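Local coordinates for protein PML (Homo sapiens, PDB 6IMQ) that probably drives the assembly of PML nuclear bodies, its zinc-binding B1-box oligomerizing in a way that bears on leukemogenesis, at residues Q4-D7 against A8-C12. Sequence-based numbering, arbitrary orientation.
Sequences QIVD and AQAVC. With ZN (zinc ion), chain H.
Val6 and Ala10 meet across a sharp bend of the chain, where strand 3-6 gives way to the loop that leads to the first zinc site. CG1 of Val6 lies against CB of Ala10 at 3.5 Å, closer than carbon pairs usually pack. Val6 reaches the methyl with this branch because CG1 stands opposite its own backbone N (chi1 158°). The bend is a type I beta turn from Asp7 to Ala10, closed by a hydrogen bond from Ala10 N to Asp7 O of 3.2 Å. That bond is bent, 142° at the hydrogen, and its donor sits well above the carbonyl plane rather than on a lone pair. CB of Ala10 also lies 3.4 Å from Asp7 O, so this carbonyl is met by both the amide and the methyl of one residue. The carboxylate of Asp7 comes over Ala10 without a hydrogen bond to it: OD2 stays 3.7 Å from Ala10 N, and OD1 4.1 Å from Ala10 CB. Gln9, at a turn corner, leads its amide end away from strand 3-6. Two residues beyond the turn, Cys12 extends SG opposite its backbone N (chi1 179°) to bind zinc at 2.4 Å, in a site completed by Cys15, Cys31 and Cys34. Val6 and Ala10 both rest on Leu29 of strand 28-30, Ala10 shares backbone hydrogen bonding with Ala19, and residues 4-6 pair antiparallel with a strand of the second subunit, carrying the beta structure across the interface, where Val6 packs on Val6 of that subunit.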
ATOM      1  N   GLN B   4      -8.056  -3.904   9.345  1.00 32.36           N
ATOM      2  CA  GLN B   4      -7.186  -4.861  10.005  1.00 35.67           C
ATOM      3  C   GLN B   4      -6.036  -4.118  10.653  1.00 30.41           C
ATOM      4  O   GLN B   4      -5.483  -3.184  10.065  1.00 30.46           O
ATOM      5  CB  GLN B   4      -6.668  -5.891   9.003  1.00 49.41           C
ATOM      6  CG  GLN B   4      -6.359  -7.232   9.588  1.00 59.26           C
ATOM      7  CD  GLN B   4      -5.970  -8.229   8.515  1.00 64.20           C
ATOM      8  OE1 GLN B   4      -4.811  -8.624   8.407  1.00 69.38           O
ATOM      9  NE2 GLN B   4      -6.935  -8.630   7.708  1.00 61.46           N
ATOM     10  N   ILE B   5      -5.698  -4.526  11.871  1.00 31.84           N
ATOM     11  CA  ILE B   5      -4.538  -3.992  12.568  1.00 36.15           C
ATOM     12  C   ILE B   5      -3.311  -4.769  12.119  1.00 40.44           C
ATOM     13  O   ILE B   5      -3.310  -6.006  12.117  1.00 39.97           O
ATOM     14  CB  ILE B   5      -4.703  -4.075  14.094  1.00 37.58           C
ATOM     15  CG1 ILE B   5      -5.910  -3.257  14.534  1.00 36.69           C
ATOM     16  CG2 ILE B   5      -3.424  -3.601  14.766  1.00 39.16           C
ATOM     17  CD1 ILE B   5      -5.579  -1.901  15.070  1.00 39.17           C
ATOM     18  N   VAL B   6      -2.264  -4.047  11.748  1.00 42.96           N
ATOM     19  CA  VAL B   6      -0.998  -4.659  11.365  1.00 49.87           C
ATOM     20  C   VAL B   6       0.021  -4.202  12.402  1.00 56.36           C
ATOM     21  O   VAL B   6       0.450  -3.041  12.412  1.00 54.83           O
ATOM     22  CB  VAL B   6      -0.575  -4.305   9.940  1.00 53.96           C
ATOM     23  CG1 VAL B   6       0.908  -4.472   9.742  1.00 57.47           C
ATOM     24  CG2 VAL B   6      -1.357  -5.216   8.975  1.00 53.69           C
ATOM     25  N   ASP B   7       0.393  -5.130  13.286  1.00 50.60           N
ATOM     26  CA  ASP B   7       1.373  -4.930  14.338  1.00 55.33           C
ATOM     27  C   ASP B   7       2.714  -4.431  13.831  1.00 53.63           C
ATOM     28  O   ASP B   7       3.035  -4.566  12.646  1.00 48.47           O
ATOM     29  CB  ASP B   7       1.568  -6.267  15.077  1.00 62.03           C
ATOM     30  CG  ASP B   7       1.289  -7.486  14.170  1.00 66.04           C
ATOM     31  OD1 ASP B   7       0.374  -7.381  13.316  1.00 66.00           O
ATOM     32  OD2 ASP B   7       1.957  -8.535  14.300  1.00 69.41           O
ATOM     33  N   ALA B   8       3.516  -3.866  14.741  1.00 56.23           N
ATOM     34  CA  ALA B   8       4.839  -3.380  14.368  1.00 58.56           C
ATOM     35  C   ALA B   8       5.752  -4.529  13.958  1.00 54.76           C
ATOM     36  O   ALA B   8       6.701  -4.326  13.189  1.00 52.05           O
ATOM     37  CB  ALA B   8       5.461  -2.597  15.525  1.00 63.54           C
ATOM     38  N   GLN B   9       5.493  -5.736  14.467  1.00 53.65           N
ATOM     39  CA  GLN B   9       6.271  -6.922  14.120  1.00 53.76           C
ATOM     40  C   GLN B   9       5.568  -7.801  13.088  1.00 50.00           C
ATOM     41  O   GLN B   9       5.752  -9.025  13.084  1.00 54.17           O
ATOM     42  CB  GLN B   9       6.577  -7.742  15.372  1.00 58.98           C
ATOM     43  CG  GLN B   9       7.494  -7.056  16.363  1.00 64.69           C
ATOM     44  CD  GLN B   9       7.435  -7.680  17.741  1.00 70.44           C
ATOM     45  OE1 GLN B   9       7.555  -8.897  17.895  1.00 73.13           O
ATOM     46  NE2 GLN B   9       7.233  -6.847  18.755  1.00 73.18           N
ATOM     47  N   ALA B  10       4.759  -7.206  12.219  1.00 43.49           N
ATOM     48  CA  ALA B  10       4.042  -7.982  11.220  1.00 39.73           C
ATOM     49  C   ALA B  10       5.022  -8.721  10.322  1.00 37.46           C
ATOM     50  O   ALA B  10       6.109  -8.228  10.009  1.00 35.17           O
ATOM     51  CB  ALA B  10       3.147  -7.075  10.378  1.00 39.54           C
ATOM     52  N   VAL B  11       4.626  -9.917   9.902  1.00 35.50           N
ATOM     53  CA  VAL B  11       5.513 -10.769   9.126  1.00 33.88           C
ATOM     54  C   VAL B  11       4.830 -11.221   7.844  1.00 25.92           C
ATOM     55  O   VAL B  11       3.600 -11.285   7.750  1.00 22.16           O
ATOM     56  CB  VAL B  11       5.992 -11.989   9.947  1.00 39.12           C
ATOM     57  CG1 VAL B  11       6.905 -11.537  11.082  1.00 39.67           C
ATOM     58  CG2 VAL B  11       4.803 -12.764  10.487  1.00 41.27           C
ATOM     59  N   CYS B  12       5.659 -11.512   6.845  1.00 24.22           N
ATOM     60  CA  CYS B  12       5.195 -12.030   5.569  1.00 25.43           C
ATOM     61  C   CYS B  12       4.350 -13.282   5.765  1.00 30.22           C
ATOM     62  O   CYS B  12       4.660 -14.135   6.598  1.00 34.17           O
ATOM     63  CB  CYS B  12       6.418 -12.328   4.699  1.00 25.75           C
ATOM     64  SG  CYS B  12       6.060 -12.988   3.095  1.00 21.73           S
TER
HETATM   65 ZN    ZN H 202       8.287 -13.298   2.341  1.00 37.74          ZN